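PDB 1OGD: HIGH affinity ribose transport protein RBSD from Bacillus subtilis, which catalyses the interconversion of the beta-pyranose and beta-furanose forms of D-ribose, feeding the sugar into cytoplasmic ribose metabolism. Local coordinates for the beta-D-ribopyranose site and the interface of chains A and C. Numbering follows the deposited sequence. Chains: chain A/B/C, HIGH affinity ribose transport protein RBSD.

Contact 1: the beta-D-ribopyranose site. Residues chain A 28, 30-32, 98, 119-122; chain B 20, 129, 131. With RIP (beta-D-ribopyranose), chain D.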
# COMPACT_ATOMS: atom_id res chain seq x y z
N ASP A 28 -14.32 -24.91 11.97
CA ASP A 28 -14.96 -24.72 13.25
C ASP A 28 -14.22 -23.54 13.89
O ASP A 28 -13.27 -23.02 13.30
CB ASP A 28 -14.88 -25.99 14.12
CG ASP A 28 -13.45 -26.48 14.36
OD1 ASP A 28 -13.24 -27.71 14.27
OD2 ASP A 28 -12.55 -25.66 14.66
N GLY A 30 -12.05 -23.33 16.12
CA GLY A 30 -10.69 -23.52 16.58
C GLY A 30 -9.60 -23.71 15.55
O GLY A 30 -8.42 -23.57 15.87
N LEU A 31 -9.96 -24.01 14.31
CA LEU A 31 -8.96 -24.24 13.28
C LEU A 31 -8.03 -23.05 13.04
O LEU A 31 -8.49 -21.92 12.85
CB LEU A 31 -9.63 -24.60 11.95
CG LEU A 31 -8.65 -25.09 10.88
CD1 LEU A 31 -8.21 -26.50 11.22
CD2 LEU A 31 -9.31 -25.06 9.51
N PRO A 32 -6.71 -23.27 13.08
CA PRO A 32 -5.79 -22.15 12.85
C PRO A 32 -5.78 -21.85 11.34
O PRO A 32 -5.93 -22.76 10.52
CB PRO A 32 -4.46 -22.71 13.33
CG PRO A 32 -4.56 -24.17 12.96
CD PRO A 32 -5.98 -24.51 13.41
N HIS A 98 -5.64 -35.24 10.50
CA HIS A 98 -5.82 -33.82 10.74
C HIS A 98 -4.57 -33.02 10.38
O HIS A 98 -4.67 -31.88 9.92
CB HIS A 98 -6.18 -33.57 12.21
CG HIS A 98 -6.52 -32.15 12.51
ND1 HIS A 98 -7.65 -31.53 12.00
CD2 HIS A 98 -5.90 -31.22 13.26
CE1 HIS A 98 -7.69 -30.28 12.42
NE2 HIS A 98 -6.64 -30.06 13.19
N PRO A 119 -15.40 -30.86 17.82
CA PRO A 119 -14.16 -31.42 17.28
C PRO A 119 -14.13 -31.80 15.80
O PRO A 119 -15.01 -32.51 15.31
CB PRO A 119 -13.92 -32.64 18.17
CG PRO A 119 -14.51 -32.23 19.46
CD PRO A 119 -15.80 -31.59 19.03
N TYR A 120 -13.09 -31.33 15.12
CA TYR A 120 -12.85 -31.61 13.71
C TYR A 120 -13.99 -31.33 12.73
O TYR A 120 -14.14 -32.03 11.73
CB TYR A 120 -12.37 -33.06 13.55
CG TYR A 120 -11.25 -33.40 14.50
CD1 TYR A 120 -11.52 -33.88 15.79
CD2 TYR A 120 -9.91 -33.21 14.14
CE1 TYR A 120 -10.49 -34.15 16.69
CE2 TYR A 120 -8.88 -33.47 15.03
CZ TYR A 120 -9.17 -33.94 16.30
OH TYR A 120 -8.15 -34.20 17.18
N ALA A 121 -14.77 -30.30 13.01
CA ALA A 121 -15.86 -29.93 12.12
C ALA A 121 -15.27 -28.98 11.08
O ALA A 121 -15.56 -27.79 11.09
CB ALA A 121 -16.97 -29.24 12.90
N ASN A 122 -14.42 -29.52 10.21
CA ASN A 122 -13.78 -28.74 9.14
C ASN A 122 -13.76 -29.55 7.85
O ASN A 122 -13.67 -30.77 7.87
CB ASN A 122 -12.31 -28.41 9.47
CG ASN A 122 -12.11 -27.89 10.88
OD1 ASN A 122 -11.66 -28.63 11.76
ND2 ASN A 122 -12.42 -26.62 11.10
N HIS B 20 -6.07 -22.94 17.34
CA HIS B 20 -5.32 -23.97 18.04
C HIS B 20 -3.87 -24.09 17.55
O HIS B 20 -3.62 -24.27 16.36
CB HIS B 20 -6.02 -25.32 17.89
CG HIS B 20 -5.51 -26.38 18.82
ND1 HIS B 20 -5.68 -27.72 18.59
CD2 HIS B 20 -4.86 -26.28 20.01
CE1 HIS B 20 -5.15 -28.41 19.59
NE2 HIS B 20 -4.65 -27.56 20.46
N VAL B 129 -7.48 -25.03 22.73
CA VAL B 129 -8.79 -24.94 22.08
C VAL B 129 -9.87 -25.03 23.16
O VAL B 129 -9.68 -25.71 24.17
CB VAL B 129 -8.94 -26.06 21.03
CG1 VAL B 129 -8.92 -27.42 21.70
CG2 VAL B 129 -10.22 -25.85 20.22
N PHE B 131 -12.84 -26.45 23.05
CA PHE B 131 -13.77 -27.56 22.94
C PHE B 131 -13.07 -28.80 22.41
O PHE B 131 -11.83 -28.76 22.24
CB PHE B 131 -14.94 -27.19 22.02
CG PHE B 131 -14.51 -26.70 20.66
CD1 PHE B 131 -14.24 -25.36 20.45
CD2 PHE B 131 -14.32 -27.60 19.62
CE1 PHE B 131 -13.78 -24.91 19.21
CE2 PHE B 131 -13.86 -27.17 18.38
CZ PHE B 131 -13.59 -25.82 18.17
OXT PHE B 131 -13.77 -29.81 22.15
C1 RIP D . -8.30 -27.34 15.74
C2 RIP D . -9.71 -27.54 15.25
C3 RIP D . -10.06 -29.02 15.30
C4 RIP D . -9.83 -29.66 16.67
C5 RIP D . -8.38 -29.40 17.06
O1 RIP D . -7.36 -27.85 14.81
O2 RIP D . -10.56 -26.79 16.09
O3 RIP D . -11.38 -29.23 14.88
O4 RIP D . -10.67 -29.09 17.65
O5 RIP D . -8.03 -28.00 17.00
O HOH W 1 -10.49 -30.65 20.16

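Contact 2: the interface of chains A and C. Residues chain A 15, 59-63, 127-128, 130; chain C 1-4.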
# COMPACT_ATOMS: atom_id res chain seq x y z
N LEU A 15 -16.35 -16.82 -4.37
CA LEU A 15 -16.92 -17.76 -5.33
C LEU A 15 -16.72 -17.29 -6.76
O LEU A 15 -16.46 -18.10 -7.65
CB LEU A 15 -18.42 -17.96 -5.08
CG LEU A 15 -18.80 -18.62 -3.75
CD1 LEU A 15 -20.30 -18.91 -3.75
CD2 LEU A 15 -18.01 -19.91 -3.57
N ALA A 59 -22.86 -25.60 -0.53
CA ALA A 59 -23.15 -26.70 -1.43
C ALA A 59 -24.07 -26.29 -2.58
O ALA A 59 -23.88 -26.73 -3.71
CB ALA A 59 -23.79 -27.86 -0.64
N GLU A 60 -25.04 -25.43 -2.30
CA GLU A 60 -25.97 -25.00 -3.34
C GLU A 60 -25.53 -23.80 -4.16
O GLU A 60 -26.17 -23.46 -5.16
CB GLU A 60 -27.35 -24.72 -2.74
CG GLU A 60 -27.38 -23.59 -1.75
CD GLU A 60 -28.80 -23.25 -1.32
OE1 GLU A 60 -29.61 -22.88 -2.21
OE2 GLU A 60 -29.11 -23.35 -0.11
N GLU A 61 -24.45 -23.14 -3.76
CA GLU A 61 -23.96 -21.97 -4.49
C GLU A 61 -22.65 -22.24 -5.19
O GLU A 61 -22.19 -21.44 -6.00
CB GLU A 61 -23.77 -20.79 -3.54
CG GLU A 61 -25.03 -20.29 -2.87
CD GLU A 61 -26.12 -19.93 -3.86
OE1 GLU A 61 -25.79 -19.65 -5.04
OE2 GLU A 61 -27.29 -19.92 -3.45
N MET A 62 -22.06 -23.39 -4.90
CA MET A 62 -20.78 -23.76 -5.47
C MET A 62 -20.78 -25.18 -6.01
O MET A 62 -21.29 -26.09 -5.37
CB MET A 62 -19.72 -23.64 -4.37
CG MET A 62 -18.32 -24.05 -4.76
SD MET A 62 -17.23 -24.04 -3.31
CE MET A 62 -15.96 -25.07 -3.90
N ALA A 63 -20.22 -25.36 -7.20
CA ALA A 63 -20.12 -26.68 -7.80
C ALA A 63 -18.90 -27.37 -7.18
O ALA A 63 -17.76 -27.00 -7.43
CB ALA A 63 -19.94 -26.56 -9.31
N ALA A 127 -13.47 -27.01 -5.94
CA ALA A 127 -14.31 -26.55 -7.03
C ALA A 127 -14.32 -27.43 -8.27
O ALA A 127 -13.28 -27.88 -8.74
CB ALA A 127 -13.91 -25.13 -7.42
N GLY A 128 -15.52 -27.67 -8.80
CA GLY A 128 -15.65 -28.46 -10.00
C GLY A 128 -15.75 -27.52 -11.18
O GLY A 128 -15.31 -26.37 -11.09
N LEU A 130 -18.43 -26.18 -14.58
CA LEU A 130 -19.80 -26.16 -15.09
C LEU A 130 -20.00 -26.66 -16.52
O LEU A 130 -21.08 -26.52 -17.08
CB LEU A 130 -20.36 -24.74 -14.97
CG LEU A 130 -20.46 -24.18 -13.56
CD1 LEU A 130 -20.92 -22.73 -13.61
CD2 LEU A 130 -21.42 -25.02 -12.73
N MET C 1 -16.66 -23.91 -9.15
CA MET C 1 -17.17 -22.68 -9.83
C MET C 1 -18.45 -22.19 -9.18
O MET C 1 -19.17 -22.95 -8.52
CB MET C 1 -17.46 -22.96 -11.31
CG MET C 1 -16.23 -22.96 -12.21
SD MET C 1 -16.66 -23.23 -13.96
CE MET C 1 -17.60 -21.75 -14.32
N LYS C 2 -18.74 -20.90 -9.37
CA LYS C 2 -19.94 -20.27 -8.83
C LYS C 2 -21.11 -20.79 -9.68
O LYS C 2 -21.04 -20.77 -10.90
CB LYS C 2 -19.81 -18.74 -8.94
CG LYS C 2 -20.90 -17.95 -8.23
CD LYS C 2 -20.48 -16.50 -7.99
CE LYS C 2 -20.34 -15.70 -9.28
NZ LYS C 2 -21.65 -15.36 -9.89
N LYS C 3 -22.16 -21.25 -9.02
CA LYS C 3 -23.33 -21.79 -9.72
C LYS C 3 -24.31 -20.74 -10.24
O LYS C 3 -24.76 -20.83 -11.38
CB LYS C 3 -24.11 -22.73 -8.80
CG LYS C 3 -23.52 -24.11 -8.60
CD LYS C 3 -24.45 -24.90 -7.69
CE LYS C 3 -24.07 -26.37 -7.59
NZ LYS C 3 -25.00 -27.09 -6.67
N HIS C 4 -24.65 -19.77 -9.41
CA HIS C 4 -25.62 -18.75 -9.78
C HIS C 4 -25.06 -17.33 -9.84
O HIS C 4 -23.98 -17.05 -9.31
CB HIS C 4 -26.79 -18.77 -8.80
CG HIS C 4 -27.24 -20.16 -8.45
ND1 HIS C 4 -27.68 -21.06 -9.39
CD2 HIS C 4 -27.29 -20.80 -7.26
CE1 HIS C 4 -27.99 -22.20 -8.80
NE2 HIS C 4 -27.76 -22.06 -7.50
O HOH W 2 -16.54 -19.18 -10.26
O HOH W 3 -23.66 -19.27 -6.76

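Contact 3: the interface of chains A and C. Residues chain A 2, 12-13, 16-17; chain C 2, 9, 12-13, 16.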
# COMPACT_ATOMS: atom_id res chain seq x y z
N LYS A 2 -28.12 -7.51 -5.48
CA LYS A 2 -27.81 -8.67 -6.30
C LYS A 2 -29.01 -9.61 -6.21
O LYS A 2 -29.43 -9.98 -5.11
CB LYS A 2 -26.55 -9.35 -5.76
CG LYS A 2 -26.00 -10.47 -6.61
CD LYS A 2 -24.56 -10.80 -6.21
CE LYS A 2 -24.46 -11.42 -4.83
NZ LYS A 2 -24.93 -12.83 -4.82
N ALA A 12 -19.36 -14.06 -1.82
CA ALA A 12 -19.67 -13.89 -3.24
C ALA A 12 -18.40 -13.56 -4.02
O ALA A 12 -18.18 -14.07 -5.12
CB ALA A 12 -20.70 -12.77 -3.42
N LYS A 13 -17.55 -12.71 -3.44
CA LYS A 13 -16.31 -12.33 -4.12
C LYS A 13 -15.37 -13.51 -4.28
O LYS A 13 -14.68 -13.62 -5.30
CB LYS A 13 -15.63 -11.19 -3.36
CG LYS A 13 -16.49 -9.94 -3.30
CD LYS A 13 -15.86 -8.86 -2.42
CE LYS A 13 -16.73 -7.63 -2.39
NZ LYS A 13 -16.24 -6.63 -1.42
N ALA A 16 -16.81 -15.98 -6.97
CA ALA A 16 -16.66 -15.38 -8.30
C ALA A 16 -15.33 -15.70 -8.97
O ALA A 16 -15.26 -15.80 -10.21
CB ALA A 16 -16.84 -13.87 -8.20
N ASP A 17 -14.27 -15.85 -8.19
CA ASP A 17 -12.96 -16.13 -8.76
C ASP A 17 -12.61 -17.60 -8.83
O ASP A 17 -11.59 -17.97 -9.40
CB ASP A 17 -11.86 -15.39 -7.99
CG ASP A 17 -11.79 -13.92 -8.35
OD1 ASP A 17 -11.99 -13.60 -9.54
OD2 ASP A 17 -11.54 -13.09 -7.45
N LYS C 2 -18.74 -20.90 -9.37
CA LYS C 2 -19.94 -20.27 -8.83
C LYS C 2 -21.11 -20.79 -9.68
O LYS C 2 -21.04 -20.77 -10.90
CB LYS C 2 -19.81 -18.74 -8.94
CG LYS C 2 -20.90 -17.95 -8.23
CD LYS C 2 -20.48 -16.50 -7.99
CE LYS C 2 -20.34 -15.70 -9.28
NZ LYS C 2 -21.65 -15.36 -9.89
N SER C 9 -16.45 -12.17 -12.96
CA SER C 9 -15.95 -12.07 -11.60
C SER C 9 -15.87 -10.65 -11.05
O SER C 9 -16.25 -10.40 -9.91
CB SER C 9 -14.58 -12.76 -11.48
OG SER C 9 -13.64 -12.25 -12.42
N ALA C 12 -19.49 -9.47 -10.43
CA ALA C 12 -20.11 -10.17 -9.31
C ALA C 12 -19.70 -9.48 -8.01
O ALA C 12 -20.52 -9.32 -7.10
CB ALA C 12 -19.68 -11.64 -9.29
N LYS C 13 -18.44 -9.06 -7.93
CA LYS C 13 -17.93 -8.40 -6.73
C LYS C 13 -18.61 -7.06 -6.50
O LYS C 13 -18.88 -6.69 -5.37
CB LYS C 13 -16.41 -8.21 -6.83
CG LYS C 13 -15.66 -9.53 -6.90
CD LYS C 13 -14.17 -9.34 -7.06
CE LYS C 13 -13.47 -10.67 -7.18
NZ LYS C 13 -12.03 -10.53 -7.55
N ALA C 16 -22.33 -7.75 -5.41
CA ALA C 16 -22.35 -8.26 -4.05
C ALA C 16 -22.41 -7.16 -2.99
O ALA C 16 -23.05 -7.34 -1.95
CB ALA C 16 -21.13 -9.14 -3.81
O HOH W 4 -11.79 -11.17 -10.69

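Contact 1: the beta-D-ribopyranose site
A:Asp28 holds beta-D-ribopyranose like a fork: each carboxylate oxygen turns its syn lone pair to one hydroxyl, OD1 taking the hydrogen of RIP O3 at 2.5 Å and OD2 that of RIP O2 at 2.7 Å. Its CG is wedged between the main-chain N and C=O (chi1 57°), and the backbone N-H of A:Gly30 steadies it through the anti lone pair of OD2. An alanine here would remove both acceptors and would probably loosen the grip on the adjacent O2 and O3 hydroxyls. The backbone N of A:Tyr120 also donates to RIP O3, over 2.7 Å, and the amide oxygen OD1 of A:Asn122, met in the carbonyl plane at 3.2 Å, can share the one O3 hydrogen, probably as the weaker claimant. At the anomeric end A:His98 NE2 bonds RIP O1 at 2.8 Å. From the neighbouring subunit, B:His20 gives its ND1 hydrogen to the ring oxygen RIP O5 at 2.9 Å, tilted 27° from the imidazole plane. Water 1 links RIP O4 to O of the C-terminal carboxylate of B:Phe131. Around these anchors, RIP C4 stands over the centre of one face of the A:Tyr120 ring, a broad aromatic surface suited to a sugar C-H, while B:Phe131 brings CE2 near RIP O4. The pocket, shared by two subunits, buries nearly all the sugar; B:His20, the inferred proton donor, would probably protonate the ring oxygen and so help the ring opening that pyranase activity requires.

Contact 2: the interface of chains A and C
The carbonyl oxygen of A:Glu61, at the end of helix 51-61, is gripped by at least two partners: the backbone N of C:Lys3 at 3.0 Å, with a nearly straight N-H (174°) but lying above the carbonyl plane, and water 3 at 2.7 Å. That water also meets the backbone N of C:His4, and a bend at chi2 brings A:Glu61 OE1 back to it. Residues 1-4 of chain C, its N-terminal segment, lie along the A:Ala59-A:Ala63 stretch. Two residues beyond A:Glu61, A:Ala63 N donates to C:Met1 O at 2.9 Å; with A:Met62 opposite C:Lys2, this makes an antiparallel beta bridge between subunits of the decamer. C:Lys3 suits its place by length: its extended chain runs alongside the A:Glu60-A:Met62 backbone, its methylenes against peptide groups, until NZ reaches A:Ala59 O at 3.2 Å, in the carbonyl plane. The imidazole of C:His4 turns its CD2 edge to the A:Glu61 carboxylate, the two planes 75° apart, while C:Lys3 CB caps one ring face. At the other end, the flexible thioether of C:Met1 bends at chi3 (65°) and crosses A:Leu130 obliquely, a pliable apolar fit. Here the methyl carbon C:Met1 CE rests 3.5 Å from A:Leu130 CD1.

Contact 3: the interface of chains A and C
In this RbsD/FucU-family decamer, helix 9-17 of chain A packs against its two-fold mate in chain C. The apolar contacts rest on alanines, whose single methyl groups allow close helix packing: A:Ala12 CB meets C:Ala16 CB at 3.7 Å, and A:Ala16 CB meets C:Ala12 CB at 3.8 Å. Beside these pairs A:Lys13 and C:Lys13 cross obliquely, CG of A:Lys13 against CG of C:Lys13 at 3.7 Å. Both lysines run extended beyond CG, with CG anti to the carbonyl carbon (chi1 -62° in A and -63° in C), so their aliphatic stems pack together while their amines diverge. A:Lys2 and C:Lys2 lay their bent tails over C:Ala16 and A:Ala16, C:Lys2 CE lying 3.8 Å from A:Ala16 CA. An ionic contact is the salt bridge of C:Lys13 NZ to A:Asp17 OD2 at 2.6 Å, made on the syn lone pair, the side chains crossing at about a right angle; exchanging the chains should give its twin. Aspartate, short and charged, can offer both carboxylate oxygens here. The solvent-mediated contacts gather on water 4, which joins A:Asp17 OD1 (2.7 Å) to C:Ser9 OG (2.8 Å) and lies 3.2 Å from C:Lys13 NZ. C:Ser9 holds OG wedged between main-chain N and C=O (chi1 55°), turned towards this water.

Contact 2 and contact 3 are neighbouring patches of one two-fold interface, their C-alpha centres about 11 Å apart, and C:Lys2 belongs to both. Helix 9-17 also enters both, through A:Leu15 in contact 2. Contact 1 lies about 25 Å from contact 2 and 28 Å from contact 3, on the boundary of chain A with chain B. Chain A thus uses separate surfaces for its two neighbours, as a dimer of pentamers requires; A–B probably lies within a pentamer and A–C between pentamers. A:His20, about 10 Å from the centre of contact 2, would serve another subunit's sugar; because each site borrows this histidine, assembly and catalysis are likely coupled.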